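Local coordinates for protein tRNA(Phe) 7-((3-amino-3-carboxypropyl)-4-demethylwyosine(37)-N(4))-methyltransferase 1 (Pyrococcus horikoshii, PDB 2IT2) that probably methylates N-4 of a 4-demethylwyosine derivative (wybutosine-86) at position 37 of tRNA(Phe), with S-adenosyl-L-methionine as methyl donor, at residues S59-M63 against A90-R95; W78-V82 against N178-R182; V82-L88 against L170-V174; H94-L99 against E159-I163; Q98-R104 against R152-G158. Residues are numbered along the deposited sequence.

Contact 1 of 5, residues S59-M63 against A90-R95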
# COMPACT_ATOMS: atom_id res chain seq x y z
N SER B 59 5.68 -15.55 2.38
CA SER B 59 4.70 -16.61 2.32
C SER B 59 4.68 -17.34 1.00
O SER B 59 5.06 -16.80 -0.03
CB SER B 59 3.31 -16.01 2.55
OG SER B 59 3.29 -15.10 3.64
N VAL B 60 4.26 -18.60 1.06
CA VAL B 60 4.07 -19.39 -0.14
C VAL B 60 2.61 -19.76 0.06
O VAL B 60 2.26 -20.48 0.99
CB VAL B 60 4.91 -20.66 -0.17
CG1 VAL B 60 4.41 -21.56 -1.29
CG2 VAL B 60 6.37 -20.31 -0.40
N MSE B 61 1.75 -19.24 -0.80
CA MSE B 61 0.33 -19.50 -0.66
C MSE B 61 -0.38 -19.67 -1.99
O MSE B 61 0.08 -19.20 -3.03
CB MSE B 61 -0.31 -18.37 0.15
CG MSE B 61 -0.08 -16.97 -0.38
SE MSE B 61 -1.32 -16.48 -1.78
CE MSE B 61 -2.63 -15.51 -0.76
N GLU B 62 -1.50 -20.38 -1.95
CA GLU B 62 -2.29 -20.60 -3.15
C GLU B 62 -3.65 -19.93 -3.04
O GLU B 62 -4.29 -19.97 -1.99
CB GLU B 62 -2.46 -22.09 -3.45
CG GLU B 62 -2.97 -22.94 -2.31
CD GLU B 62 -3.17 -24.40 -2.72
OE1 GLU B 62 -2.26 -24.98 -3.35
OE2 GLU B 62 -4.23 -24.97 -2.40
N MSE B 63 -4.06 -19.30 -4.13
CA MSE B 63 -5.35 -18.61 -4.17
C MSE B 63 -5.91 -18.70 -5.58
O MSE B 63 -5.16 -18.87 -6.54
CB MSE B 63 -5.17 -17.14 -3.74
CG MSE B 63 -4.19 -16.33 -4.59
SE MSE B 63 -3.87 -14.57 -3.84
CE MSE B 63 -2.01 -14.36 -4.30
N ALA B 90 7.26 -26.12 1.37
CA ALA B 90 5.94 -25.52 1.23
C ALA B 90 5.44 -25.74 -0.19
O ALA B 90 4.29 -26.11 -0.40
CB ALA B 90 6.01 -24.01 1.54
N ILE B 91 6.32 -25.53 -1.17
CA ILE B 91 5.97 -25.71 -2.57
C ILE B 91 5.47 -27.12 -2.87
O ILE B 91 4.57 -27.31 -3.68
CB ILE B 91 7.18 -25.38 -3.49
CG1 ILE B 91 7.40 -23.87 -3.53
CG2 ILE B 91 6.94 -25.93 -4.90
CD1 ILE B 91 8.68 -23.44 -4.25
N LYS B 92 6.06 -28.10 -2.19
CA LYS B 92 5.69 -29.49 -2.38
C LYS B 92 4.22 -29.78 -2.05
O LYS B 92 3.68 -30.79 -2.48
CB LYS B 92 6.58 -30.39 -1.52
CG LYS B 92 6.24 -31.86 -1.58
CD LYS B 92 7.09 -32.65 -0.61
CE LYS B 92 6.67 -34.10 -0.58
NZ LYS B 92 7.49 -34.89 0.38
N LYS B 93 3.59 -28.88 -1.30
CA LYS B 93 2.19 -29.04 -0.89
C LYS B 93 1.18 -28.41 -1.86
O LYS B 93 -0.03 -28.54 -1.66
CB LYS B 93 1.98 -28.43 0.50
CG LYS B 93 2.88 -29.02 1.57
CD LYS B 93 2.70 -28.28 2.89
CE LYS B 93 3.62 -28.86 3.96
NZ LYS B 93 3.50 -28.13 5.25
N HIS B 94 1.66 -27.74 -2.89
CA HIS B 94 0.78 -27.07 -3.85
C HIS B 94 -0.10 -28.03 -4.63
O HIS B 94 0.39 -29.02 -5.18
CB HIS B 94 1.61 -26.23 -4.82
CG HIS B 94 0.81 -25.62 -5.93
ND1 HIS B 94 -0.35 -24.90 -5.71
CD2 HIS B 94 0.99 -25.61 -7.27
CE1 HIS B 94 -0.83 -24.48 -6.86
NE2 HIS B 94 -0.04 -24.90 -7.83
N ARG B 95 -1.40 -27.73 -4.69
CA ARG B 95 -2.34 -28.59 -5.40
C ARG B 95 -3.37 -27.86 -6.26
O ARG B 95 -3.77 -28.37 -7.31
CB ARG B 95 -3.06 -29.49 -4.39
CG ARG B 95 -2.13 -30.48 -3.74
CD ARG B 95 -1.74 -31.58 -4.72
NE ARG B 95 -0.95 -32.61 -4.06
CZ ARG B 95 0.26 -32.42 -3.53
NH1 ARG B 95 0.82 -31.22 -3.57
NH2 ARG B 95 0.91 -33.43 -2.97

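Contact 2 of 5, residues W78-V82 against N178-R182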
# COMPACT_ATOMS: atom_id res chain seq x y z
N TRP B 78 6.30 -17.30 7.07
CA TRP B 78 7.41 -16.97 7.94
C TRP B 78 7.51 -15.47 8.18
O TRP B 78 7.30 -14.65 7.29
CB TRP B 78 8.70 -17.46 7.27
CG TRP B 78 8.55 -18.87 6.84
CD1 TRP B 78 8.76 -20.02 7.62
CD2 TRP B 78 8.26 -19.32 5.50
NE1 TRP B 78 8.64 -21.16 6.91
CE2 TRP B 78 8.32 -20.74 5.52
CE3 TRP B 78 7.97 -18.67 4.31
CZ2 TRP B 78 8.08 -21.46 4.36
CZ3 TRP B 78 7.73 -19.39 3.15
CH2 TRP B 78 7.80 -20.80 3.18
N HIS B 79 7.79 -15.10 9.44
CA HIS B 79 8.15 -13.71 9.62
C HIS B 79 9.63 -13.56 9.97
O HIS B 79 10.04 -12.64 10.66
CB HIS B 79 7.29 -13.14 10.76
CG HIS B 79 7.68 -13.79 12.06
ND1 HIS B 79 8.84 -13.53 12.71
CD2 HIS B 79 6.96 -14.73 12.80
CE1 HIS B 79 8.81 -14.29 13.82
NE2 HIS B 79 7.70 -15.02 13.90
N ARG B 80 10.38 -14.53 9.42
CA ARG B 80 11.83 -14.49 9.47
C ARG B 80 12.42 -14.64 8.07
O ARG B 80 11.76 -15.07 7.13
CB ARG B 80 12.32 -15.62 10.37
CG ARG B 80 12.25 -15.26 11.85
CD ARG B 80 12.95 -16.30 12.73
NE ARG B 80 12.75 -15.99 14.15
CZ ARG B 80 11.73 -16.61 14.78
NH1 ARG B 80 10.96 -17.46 14.12
NH2 ARG B 80 11.51 -16.36 16.07
N GLU B 81 13.73 -14.49 7.89
CA GLU B 81 14.35 -14.86 6.62
C GLU B 81 14.23 -16.38 6.49
O GLU B 81 14.21 -17.10 7.49
CB GLU B 81 15.81 -14.44 6.60
CG GLU B 81 16.01 -12.97 6.82
CD GLU B 81 17.46 -12.58 6.86
OE1 GLU B 81 18.12 -12.62 5.80
OE2 GLU B 81 17.94 -12.25 7.97
N VAL B 82 14.17 -16.86 5.26
CA VAL B 82 14.01 -18.29 5.02
C VAL B 82 15.14 -18.95 4.24
O VAL B 82 16.00 -18.29 3.66
CB VAL B 82 12.68 -18.57 4.27
CG1 VAL B 82 11.50 -18.04 5.08
CG2 VAL B 82 12.72 -17.91 2.89
N ASN B 178 14.88 -12.39 1.28
CA ASN B 178 15.61 -12.28 2.53
C ASN B 178 16.22 -10.89 2.68
O ASN B 178 16.36 -10.41 3.80
CB ASN B 178 16.69 -13.36 2.65
CG ASN B 178 16.11 -14.74 2.96
OD1 ASN B 178 15.01 -14.86 3.52
ND2 ASN B 178 16.84 -15.79 2.60
N ASP B 179 16.59 -10.25 1.57
CA ASP B 179 17.14 -8.90 1.62
C ASP B 179 16.05 -7.94 2.06
O ASP B 179 16.29 -7.06 2.87
CB ASP B 179 17.64 -8.45 0.24
CG ASP B 179 18.88 -9.19 -0.18
OD1 ASP B 179 19.61 -9.68 0.70
OD2 ASP B 179 19.12 -9.27 -1.40
N GLN B 180 14.85 -8.13 1.54
CA GLN B 180 13.73 -7.27 1.91
C GLN B 180 13.39 -7.47 3.39
O GLN B 180 13.18 -6.50 4.12
CB GLN B 180 12.52 -7.55 1.01
CG GLN B 180 12.74 -7.18 -0.45
CD GLN B 180 11.56 -7.53 -1.34
OE1 GLN B 180 10.99 -8.62 -1.23
NE2 GLN B 180 11.18 -6.62 -2.23
N MSE B 181 13.35 -8.71 3.84
CA MSE B 181 13.05 -8.97 5.23
C MSE B 181 14.09 -8.32 6.14
O MSE B 181 13.74 -7.78 7.20
CB MSE B 181 13.01 -10.48 5.49
CG MSE B 181 12.73 -10.86 6.93
SE MSE B 181 10.96 -10.30 7.43
CE MSE B 181 10.14 -10.78 5.74
N ARG B 182 15.35 -8.36 5.73
CA ARG B 182 16.41 -7.77 6.53
C ARG B 182 16.17 -6.27 6.66
O ARG B 182 16.36 -5.70 7.73
CB ARG B 182 17.78 -8.03 5.89
CG ARG B 182 18.94 -7.64 6.78
CD ARG B 182 20.25 -7.62 6.02
NE ARG B 182 20.66 -8.94 5.57
CZ ARG B 182 21.90 -9.24 5.19
NH1 ARG B 182 22.85 -8.31 5.21
NH2 ARG B 182 22.20 -10.47 4.80
O HOH W 1 19.86 -11.18 3.62

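Contact 3 of 5, residues V82-L88 against L170-V174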
# COMPACT_ATOMS: atom_id res chain seq x y z
N VAL B 82 14.17 -16.86 5.26
CA VAL B 82 14.01 -18.29 5.02
C VAL B 82 15.14 -18.95 4.24
O VAL B 82 16.00 -18.29 3.66
CB VAL B 82 12.68 -18.57 4.27
CG1 VAL B 82 11.50 -18.04 5.08
CG2 VAL B 82 12.72 -17.91 2.89
N SER B 83 15.13 -20.28 4.25
CA SER B 83 16.12 -21.05 3.52
C SER B 83 15.39 -21.69 2.36
O SER B 83 14.14 -21.81 2.39
CB SER B 83 16.72 -22.14 4.40
OG SER B 83 15.72 -22.99 4.93
N LEU B 84 16.15 -22.11 1.33
CA LEU B 84 15.55 -22.73 0.14
C LEU B 84 14.80 -23.99 0.56
O LEU B 84 13.77 -24.27 0.01
CB LEU B 84 16.60 -23.11 -0.89
CG LEU B 84 16.34 -23.31 -2.38
CD1 LEU B 84 15.21 -22.40 -2.88
CD2 LEU B 84 17.71 -23.08 -3.09
N TYR B 85 15.30 -24.72 1.56
CA TYR B 85 14.66 -25.96 2.07
C TYR B 85 13.24 -25.71 2.54
O TYR B 85 12.32 -26.41 2.13
CB TYR B 85 15.46 -26.58 3.23
CG TYR B 85 14.73 -27.73 3.89
CD1 TYR B 85 14.66 -28.98 3.28
CD2 TYR B 85 14.10 -27.56 5.12
CE1 TYR B 85 13.98 -30.04 3.87
CE2 TYR B 85 13.41 -28.62 5.73
CZ TYR B 85 13.36 -29.85 5.10
OH TYR B 85 12.70 -30.91 5.69
N GLU B 86 13.09 -24.72 3.41
CA GLU B 86 11.79 -24.36 3.94
C GLU B 86 10.80 -24.04 2.81
O GLU B 86 9.67 -24.52 2.81
CB GLU B 86 11.90 -23.14 4.86
CG GLU B 86 12.54 -23.41 6.22
CD GLU B 86 12.63 -22.18 7.10
OE1 GLU B 86 13.34 -21.22 6.72
OE2 GLU B 86 12.00 -22.17 8.18
N VAL B 87 11.24 -23.24 1.85
CA VAL B 87 10.37 -22.85 0.75
C VAL B 87 10.00 -24.06 -0.10
O VAL B 87 8.85 -24.23 -0.48
CB VAL B 87 11.04 -21.74 -0.10
CG1 VAL B 87 10.16 -21.37 -1.28
CG2 VAL B 87 11.30 -20.50 0.77
N LEU B 88 10.98 -24.91 -0.38
CA LEU B 88 10.72 -26.10 -1.18
C LEU B 88 9.70 -27.02 -0.52
O LEU B 88 8.87 -27.63 -1.19
CB LEU B 88 12.01 -26.86 -1.43
CG LEU B 88 13.04 -26.09 -2.26
CD1 LEU B 88 14.39 -26.77 -2.16
CD2 LEU B 88 12.56 -26.00 -3.69
N LEU B 170 14.33 -19.90 -8.14
CA LEU B 170 13.85 -19.92 -6.76
C LEU B 170 14.94 -19.39 -5.82
O LEU B 170 14.64 -18.67 -4.86
CB LEU B 170 13.42 -21.33 -6.34
CG LEU B 170 12.72 -21.39 -4.97
CD1 LEU B 170 11.45 -20.54 -5.00
CD2 LEU B 170 12.38 -22.82 -4.62
N ASN B 171 16.21 -19.71 -6.10
CA ASN B 171 17.31 -19.22 -5.27
C ASN B 171 17.43 -17.70 -5.33
O ASN B 171 17.68 -17.05 -4.31
CB ASN B 171 18.63 -19.84 -5.71
CG ASN B 171 19.79 -19.33 -4.90
OD1 ASN B 171 20.74 -18.77 -5.45
ND2 ASN B 171 19.73 -19.52 -3.59
N LYS B 172 17.25 -17.13 -6.52
CA LYS B 172 17.31 -15.67 -6.67
C LYS B 172 16.13 -15.01 -5.95
O LYS B 172 16.30 -13.97 -5.32
CB LYS B 172 17.30 -15.28 -8.16
CG LYS B 172 18.48 -15.80 -8.97
CD LYS B 172 19.79 -15.24 -8.47
CE LYS B 172 20.95 -15.74 -9.30
NZ LYS B 172 22.24 -15.24 -8.76
N ILE B 173 14.94 -15.60 -6.04
CA ILE B 173 13.76 -15.04 -5.38
C ILE B 173 13.95 -15.05 -3.86
O ILE B 173 13.61 -14.07 -3.18
CB ILE B 173 12.50 -15.86 -5.74
CG1 ILE B 173 12.19 -15.68 -7.23
CG2 ILE B 173 11.32 -15.45 -4.86
CD1 ILE B 173 11.15 -16.66 -7.76
N VAL B 174 14.46 -16.15 -3.32
CA VAL B 174 14.68 -16.25 -1.88
C VAL B 174 15.73 -15.24 -1.41
O VAL B 174 15.59 -14.67 -0.33
CB VAL B 174 15.12 -17.68 -1.48
CG1 VAL B 174 15.70 -17.70 -0.07
CG2 VAL B 174 13.93 -18.60 -1.55

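Contact 4 of 5, residues H94-L99 against E159-I163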
# COMPACT_ATOMS: atom_id res chain seq x y z
N HIS B 94 1.66 -27.74 -2.89
CA HIS B 94 0.78 -27.07 -3.85
C HIS B 94 -0.10 -28.03 -4.63
O HIS B 94 0.39 -29.02 -5.18
CB HIS B 94 1.61 -26.23 -4.82
CG HIS B 94 0.81 -25.62 -5.93
ND1 HIS B 94 -0.35 -24.90 -5.71
CD2 HIS B 94 0.99 -25.61 -7.27
CE1 HIS B 94 -0.83 -24.48 -6.86
NE2 HIS B 94 -0.04 -24.90 -7.83
N ARG B 95 -1.40 -27.73 -4.69
CA ARG B 95 -2.34 -28.59 -5.40
C ARG B 95 -3.37 -27.86 -6.26
O ARG B 95 -3.77 -28.37 -7.31
CB ARG B 95 -3.06 -29.49 -4.39
CG ARG B 95 -2.13 -30.48 -3.74
CD ARG B 95 -1.74 -31.58 -4.72
NE ARG B 95 -0.95 -32.61 -4.06
CZ ARG B 95 0.26 -32.42 -3.53
NH1 ARG B 95 0.82 -31.22 -3.57
NH2 ARG B 95 0.91 -33.43 -2.97
N SER B 96 -3.78 -26.68 -5.83
CA SER B 96 -4.80 -25.94 -6.57
C SER B 96 -4.63 -24.42 -6.60
O SER B 96 -4.02 -23.84 -5.72
CB SER B 96 -6.18 -26.26 -5.98
OG SER B 96 -7.21 -25.55 -6.65
N GLY B 97 -5.22 -23.81 -7.63
CA GLY B 97 -5.16 -22.37 -7.79
C GLY B 97 -3.79 -21.88 -8.17
O GLY B 97 -2.93 -22.67 -8.57
N GLN B 98 -3.58 -20.57 -8.06
CA GLN B 98 -2.30 -19.97 -8.38
C GLN B 98 -1.39 -20.06 -7.16
O GLN B 98 -1.82 -19.76 -6.04
CB GLN B 98 -2.46 -18.50 -8.77
CG GLN B 98 -3.49 -18.25 -9.86
CD GLN B 98 -3.62 -16.78 -10.22
OE1 GLN B 98 -3.41 -15.90 -9.39
NE2 GLN B 98 -4.00 -16.52 -11.47
N LEU B 99 -0.15 -20.50 -7.37
CA LEU B 99 0.81 -20.60 -6.29
C LEU B 99 1.69 -19.33 -6.34
O LEU B 99 2.31 -19.03 -7.35
CB LEU B 99 1.66 -21.87 -6.43
CG LEU B 99 2.70 -22.08 -5.32
CD1 LEU B 99 2.00 -22.27 -3.97
CD2 LEU B 99 3.57 -23.30 -5.66
N GLU B 159 0.62 -23.08 -11.06
CA GLU B 159 -0.84 -23.03 -11.12
C GLU B 159 -1.44 -24.43 -11.19
O GLU B 159 -0.99 -25.28 -11.96
CB GLU B 159 -1.30 -22.24 -12.35
CG GLU B 159 -0.77 -20.83 -12.42
CD GLU B 159 -1.41 -20.01 -13.51
OE1 GLU B 159 -1.59 -20.53 -14.64
OE2 GLU B 159 -1.74 -18.83 -13.26
N ASN B 160 -2.46 -24.65 -10.36
CA ASN B 160 -3.17 -25.92 -10.29
C ASN B 160 -2.29 -27.17 -10.20
O ASN B 160 -2.54 -28.16 -10.89
CB ASN B 160 -4.13 -26.04 -11.47
CG ASN B 160 -5.24 -25.00 -11.43
OD1 ASN B 160 -5.94 -24.85 -10.43
ND2 ASN B 160 -5.40 -24.28 -12.54
N GLY B 161 -1.27 -27.12 -9.35
CA GLY B 161 -0.41 -28.28 -9.19
C GLY B 161 0.88 -28.25 -9.99
O GLY B 161 1.85 -28.92 -9.62
N GLU B 162 0.89 -27.50 -11.09
CA GLU B 162 2.07 -27.40 -11.94
C GLU B 162 3.01 -26.32 -11.42
O GLU B 162 2.56 -25.23 -11.04
CB GLU B 162 1.66 -27.07 -13.37
CG GLU B 162 2.80 -27.04 -14.38
CD GLU B 162 2.34 -26.56 -15.74
OE1 GLU B 162 1.29 -27.03 -16.22
OE2 GLU B 162 3.04 -25.71 -16.34
N ILE B 163 4.30 -26.60 -11.41
CA ILE B 163 5.29 -25.64 -10.94
C ILE B 163 5.99 -25.04 -12.17
O ILE B 163 6.37 -25.76 -13.08
CB ILE B 163 6.32 -26.34 -10.01
CG1 ILE B 163 5.59 -26.97 -8.81
CG2 ILE B 163 7.33 -25.34 -9.50
CD1 ILE B 163 4.66 -26.00 -8.08

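Contact 5 of 5, residues Q98-R104 against R152-G158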
# COMPACT_ATOMS: atom_id res chain seq x y z
N GLN B 98 -3.58 -20.57 -8.06
CA GLN B 98 -2.30 -19.97 -8.38
C GLN B 98 -1.39 -20.06 -7.16
O GLN B 98 -1.82 -19.76 -6.04
CB GLN B 98 -2.46 -18.50 -8.77
CG GLN B 98 -3.49 -18.25 -9.86
CD GLN B 98 -3.62 -16.78 -10.22
OE1 GLN B 98 -3.41 -15.90 -9.39
NE2 GLN B 98 -4.00 -16.52 -11.47
N LEU B 99 -0.15 -20.50 -7.37
CA LEU B 99 0.81 -20.60 -6.29
C LEU B 99 1.69 -19.33 -6.34
O LEU B 99 2.31 -19.03 -7.35
CB LEU B 99 1.66 -21.87 -6.43
CG LEU B 99 2.70 -22.08 -5.32
CD1 LEU B 99 2.00 -22.27 -3.97
CD2 LEU B 99 3.57 -23.30 -5.66
N TRP B 100 1.70 -18.58 -5.25
CA TRP B 100 2.46 -17.34 -5.18
C TRP B 100 3.50 -17.30 -4.06
O TRP B 100 3.31 -17.88 -2.99
CB TRP B 100 1.52 -16.14 -4.97
CG TRP B 100 0.68 -15.79 -6.16
CD1 TRP B 100 -0.54 -16.33 -6.50
CD2 TRP B 100 1.01 -14.86 -7.19
NE1 TRP B 100 -0.97 -15.79 -7.69
CE2 TRP B 100 -0.05 -14.89 -8.14
CE3 TRP B 100 2.10 -14.01 -7.42
CZ2 TRP B 100 -0.04 -14.09 -9.29
CZ3 TRP B 100 2.10 -13.21 -8.56
CH2 TRP B 100 1.03 -13.27 -9.49
N PHE B 101 4.60 -16.62 -4.34
CA PHE B 101 5.63 -16.40 -3.34
C PHE B 101 5.43 -14.91 -3.04
O PHE B 101 5.56 -14.07 -3.94
CB PHE B 101 7.03 -16.68 -3.90
CG PHE B 101 8.14 -16.46 -2.90
CD1 PHE B 101 8.62 -15.17 -2.65
CD2 PHE B 101 8.69 -17.53 -2.21
CE1 PHE B 101 9.62 -14.95 -1.72
CE2 PHE B 101 9.70 -17.32 -1.26
CZ PHE B 101 10.16 -16.04 -1.02
N LEU B 102 5.10 -14.58 -1.80
CA LEU B 102 4.83 -13.20 -1.43
C LEU B 102 5.73 -12.67 -0.32
O LEU B 102 6.12 -13.41 0.59
CB LEU B 102 3.37 -13.03 -0.96
CG LEU B 102 2.25 -13.61 -1.84
CD1 LEU B 102 0.91 -13.48 -1.13
CD2 LEU B 102 2.22 -12.88 -3.18
N VAL B 103 6.07 -11.39 -0.42
CA VAL B 103 6.82 -10.71 0.62
C VAL B 103 5.99 -9.47 0.95
O VAL B 103 5.62 -8.70 0.05
CB VAL B 103 8.23 -10.27 0.17
CG1 VAL B 103 8.89 -9.47 1.28
CG2 VAL B 103 9.07 -11.47 -0.14
N ARG B 104 5.68 -9.28 2.23
CA ARG B 104 4.88 -8.14 2.69
C ARG B 104 5.53 -7.41 3.85
O ARG B 104 6.12 -8.02 4.74
CB ARG B 104 3.48 -8.60 3.10
CG ARG B 104 2.65 -9.13 1.96
CD ARG B 104 2.29 -8.02 0.98
NE ARG B 104 1.41 -8.48 -0.09
CZ ARG B 104 1.83 -9.04 -1.22
NH1 ARG B 104 3.13 -9.20 -1.43
NH2 ARG B 104 0.96 -9.44 -2.13
N ARG B 152 8.05 -5.00 -1.32
CA ARG B 152 7.18 -6.16 -1.46
C ARG B 152 7.56 -6.94 -2.71
O ARG B 152 8.31 -6.45 -3.56
CB ARG B 152 5.72 -5.73 -1.55
CG ARG B 152 5.39 -4.94 -2.80
CD ARG B 152 3.91 -4.55 -2.84
NE ARG B 152 3.04 -5.70 -3.05
CZ ARG B 152 1.72 -5.68 -2.91
NH1 ARG B 152 1.11 -4.56 -2.56
NH2 ARG B 152 1.00 -6.78 -3.13
N MSE B 153 7.03 -8.15 -2.80
CA MSE B 153 7.28 -9.01 -3.95
C MSE B 153 6.08 -9.93 -4.13
O MSE B 153 5.43 -10.33 -3.16
CB MSE B 153 8.56 -9.84 -3.77
CG MSE B 153 8.91 -10.71 -4.99
SE MSE B 153 10.80 -11.17 -5.14
CE MSE B 153 11.16 -11.26 -3.27
N ASP B 154 5.81 -10.23 -5.39
CA ASP B 154 4.71 -11.09 -5.80
C ASP B 154 5.22 -11.87 -6.99
O ASP B 154 5.28 -11.34 -8.10
CB ASP B 154 3.52 -10.25 -6.27
CG ASP B 154 3.12 -9.18 -5.27
OD1 ASP B 154 2.50 -9.53 -4.25
OD2 ASP B 154 3.41 -7.99 -5.51
N VAL B 155 5.62 -13.12 -6.76
CA VAL B 155 6.11 -13.98 -7.84
C VAL B 155 5.25 -15.23 -7.99
O VAL B 155 5.00 -15.97 -7.03
CB VAL B 155 7.57 -14.41 -7.58
CG1 VAL B 155 8.00 -15.40 -8.65
CG2 VAL B 155 8.48 -13.19 -7.58
N LEU B 156 4.79 -15.47 -9.21
CA LEU B 156 3.97 -16.63 -9.52
C LEU B 156 4.88 -17.86 -9.60
O LEU B 156 5.85 -17.86 -10.35
CB LEU B 156 3.28 -16.42 -10.86
CG LEU B 156 2.35 -17.53 -11.36
CD1 LEU B 156 1.13 -17.69 -10.47
CD2 LEU B 156 1.94 -17.16 -12.77
N LEU B 157 4.57 -18.89 -8.82
CA LEU B 157 5.40 -20.10 -8.80
C LEU B 157 4.80 -21.26 -9.58
O LEU B 157 5.51 -22.17 -10.00
CB LEU B 157 5.64 -20.55 -7.35
CG LEU B 157 6.35 -19.58 -6.39
CD1 LEU B 157 6.44 -20.20 -5.00
CD2 LEU B 157 7.74 -19.25 -6.95
N GLY B 158 3.49 -21.22 -9.78
CA GLY B 158 2.84 -22.31 -10.49
C GLY B 158 1.34 -22.13 -10.47
O GLY B 158 0.85 -21.15 -9.94

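Contact 1 of 5, residues S59-M63 against A90-R95
This is a helix-on-sheet contact at one end of the antiparallel sheet. The last residues of strand 48-63 meet the end of helix 84-91 and the loop that follows it. Strand alternation decides which residues take part. Val60 and Glu62 point toward 90-95, while Met61, a selenomethionine, points away. The apolar half is small: Val60 CB lies 3.9 Å from Ala90 CB, and Val60 CG1 lies 4.4 Å from Ile91 CG1. A type I beta turn from Ile91 to His94 brings His94 up to the strand. The polar half centres on the Glu62 carboxylate, which holds the loop through a His-carboxylate hydrogen bond and a backbone amide. Ser96 N adds a weak hydrogen bond to Glu62 OE1. Leu99 and Ile163 pack on His94. Within the loop, Arg95 NH1 donates to His94 O at 2.8 Å and Lys92 O at 3.1 Å. Across the contact, Glu62 OE1 accepts from His94 ND1 at 3.0 Å and from Arg95 N at 3.2 Å.

Contact 2 of 5, residues W78-V82 against N178-R182
Here a loop is fastened to the long helix 167-194 by a side-chain amide that pairs with backbone. The loop links strand 73-78 to helix 84-91. Asn178, the first residue of 178-182, makes the main bonds. Asn178 OD1 accepts from Val82 N at 2.8 Å, and Asn178 ND2 donates to Val82 O, also at 2.8 Å. Both ends of the amide thus bind one residue, much as a neighbouring strand would, and hold the loop just before helix 84-91. Asp179 has its CA-to-CB bond turned away from the loop. Gln180 does not touch the loop. Its NE2 instead bonds to Arg152 O, and its side chain packs on Trp100 of the second subunit. One turn after Asn178, Met181, a selenomethionine, points toward the loop and lies along its backbone. Met181 CG is 3.9 Å from Glu81 CG, and Met181 SE is 4.1 Å from His79 O. Arg182 lies near Glu81 but too far for a salt bridge, with Arg182 NE 4.5 Å from Glu81 OE1. A water lies 3.1 Å from Glu81 OE1 and 3.3 Å from Asp179 OD1, in reach of both, and accepts a weak bond from Arg182 NH2 at 2.7 Å.

Contact 3 of 5, residues V82-L88 against L170-V174
Leu170 and Val174, one turn apart on helix 167-194, are the two bumps of this contact. Leu170 pushes in among Leu84, Val87 and Leu88. Leu170 CD2 lies 3.3 Å from both Leu84 CD1 and Leu88 CD2, which is very tight for methyl groups, and Leu170 CD1 is 4.0 Å from Val87 CG1. Val174 fills the next hollow, bounded by Val82, Leu84 and Val87. Val174 CG2 is 4.0 Å from Val87 CG2, and Val174 CG1 is 3.8 Å from Val82 O. In return, the end of Leu84 enters the space between Leu170 and Val174. The two short helical segments cross steeply, at 111° with axes 10.7 Å apart, so the touching patch is compact. It joins two helices that both pack on the antiparallel sheet, where Val87 and Ile173 touch Phe101. Helix 84-91 opens with a capping box. Ser83 N donates to Glu86 OE1 at 3.2 Å, and Glu86 N returns a weak bond to Ser83 OG at 3.5 Å. At the margin, Leu84 CD2 rests 4.1 Å from Asn171 ND2.

Contact 4 of 5, residues H94-L99 against E159-I163
The two backbones run antiparallel and close together, with CA pairs Ser96-Asn160 at 4.1 Å, Arg95-Gly161 at 4.3 Å and Gln98-Glu159 at 4.4 Å. Gln98 and Glu159 form a non-hydrogen-bonded pair. Next to it, Asn160 N donates to Gly97 O at 2.7 Å, and Glu159 CA makes a CA-H...O contact with the same Gly97 O at 3.3 Å. The 159-163 segment reverses through a type I' beta turn from Glu159 to Glu162. It is the tip of a beta hairpin joining strands 153-159 and 162-163. Asn160 and Gly161 both have positive phi at its corners. At these backbone angles a side chain on Gly161 would clash with the carbonyl oxygen of Asn160. The loop before strand 98-112 lies along this tip at the end of the sheet. The Asn160 side chain turns back to it, and Asn160 OD1 accepts from Gly97 N at 3.1 Å. The ring of His94 meets the turn backbone, with His94 NE2 3.0 Å from Gly161 N, while His94 ND1 donates to Glu62 OE1. Gln98 and Glu159 lie on the same sheet face, and the Gln98 amide oxygen bonds to Trp100. Ile163 CD1 meets His94 CD2 and Leu99 CD2, each at 3.8 Å.

Contact 5 of 5, residues Q98-R104 against R152-G158
Phe101 is at the apolar centre, on the sheet face it shares with Leu99, Val103, Met153 and Val155. Phe101 CB is 3.7 Å from Leu157 CD1. Selenomethionine Met153 extends this layer, with Met153 CE 3.8 Å from Val103 CG2. Helix 167-194 packs on this face through Ile173, Ala177 and Gln180. On the other face, Leu156 CB sits over the Trp100 six-membered ring in a CH-pi contact, 4.1 Å from its centroid. The two strands are antiparallel neighbours in the antiparallel sheet. Phe101 N donates to Val155 O at 2.8 Å, and Val155 N to Phe101 O at 3.0 Å. A classic beta bulge interrupts the ladder: Leu157 and Gly158 both face Leu99. Leu99 O accepts from Leu157 N at 2.7 Å and weakly from Gly158 N at 3.5 Å. At the dimer interface, Asp154 OD2 accepts a hydrogen bond from Asp154 N of the second subunit. At the polar end, Asp154 OD1 takes a salt bridge from Arg104 NH2 at 2.6 Å and a weak, salt-bridged hydrogen bond from Arg152 NH2 at 3.3 Å.

In the fold
From the N terminus, contact 1 closes the first loop, bringing the end of helix 84-91 and its following turn back to strand 48-63. Contacts 2 and 3 open inside that loop and close far later, on helix 167-194, so both cross contact 1. Contact 4 opens at His94 and Arg95, which it shares with contact 1, and ends on the hairpin tip. The others nest in order: contact 5 inside 4, 4 inside 3, and 3 inside 2. Contacts 4 and 5 share Gln98 and Leu99 and follow each other along strand 98-112. Contacts 2 and 3 share Val82. Phe101 of contact 5 meets Val87 and Ile173 of contact 3, joining sheet and helices.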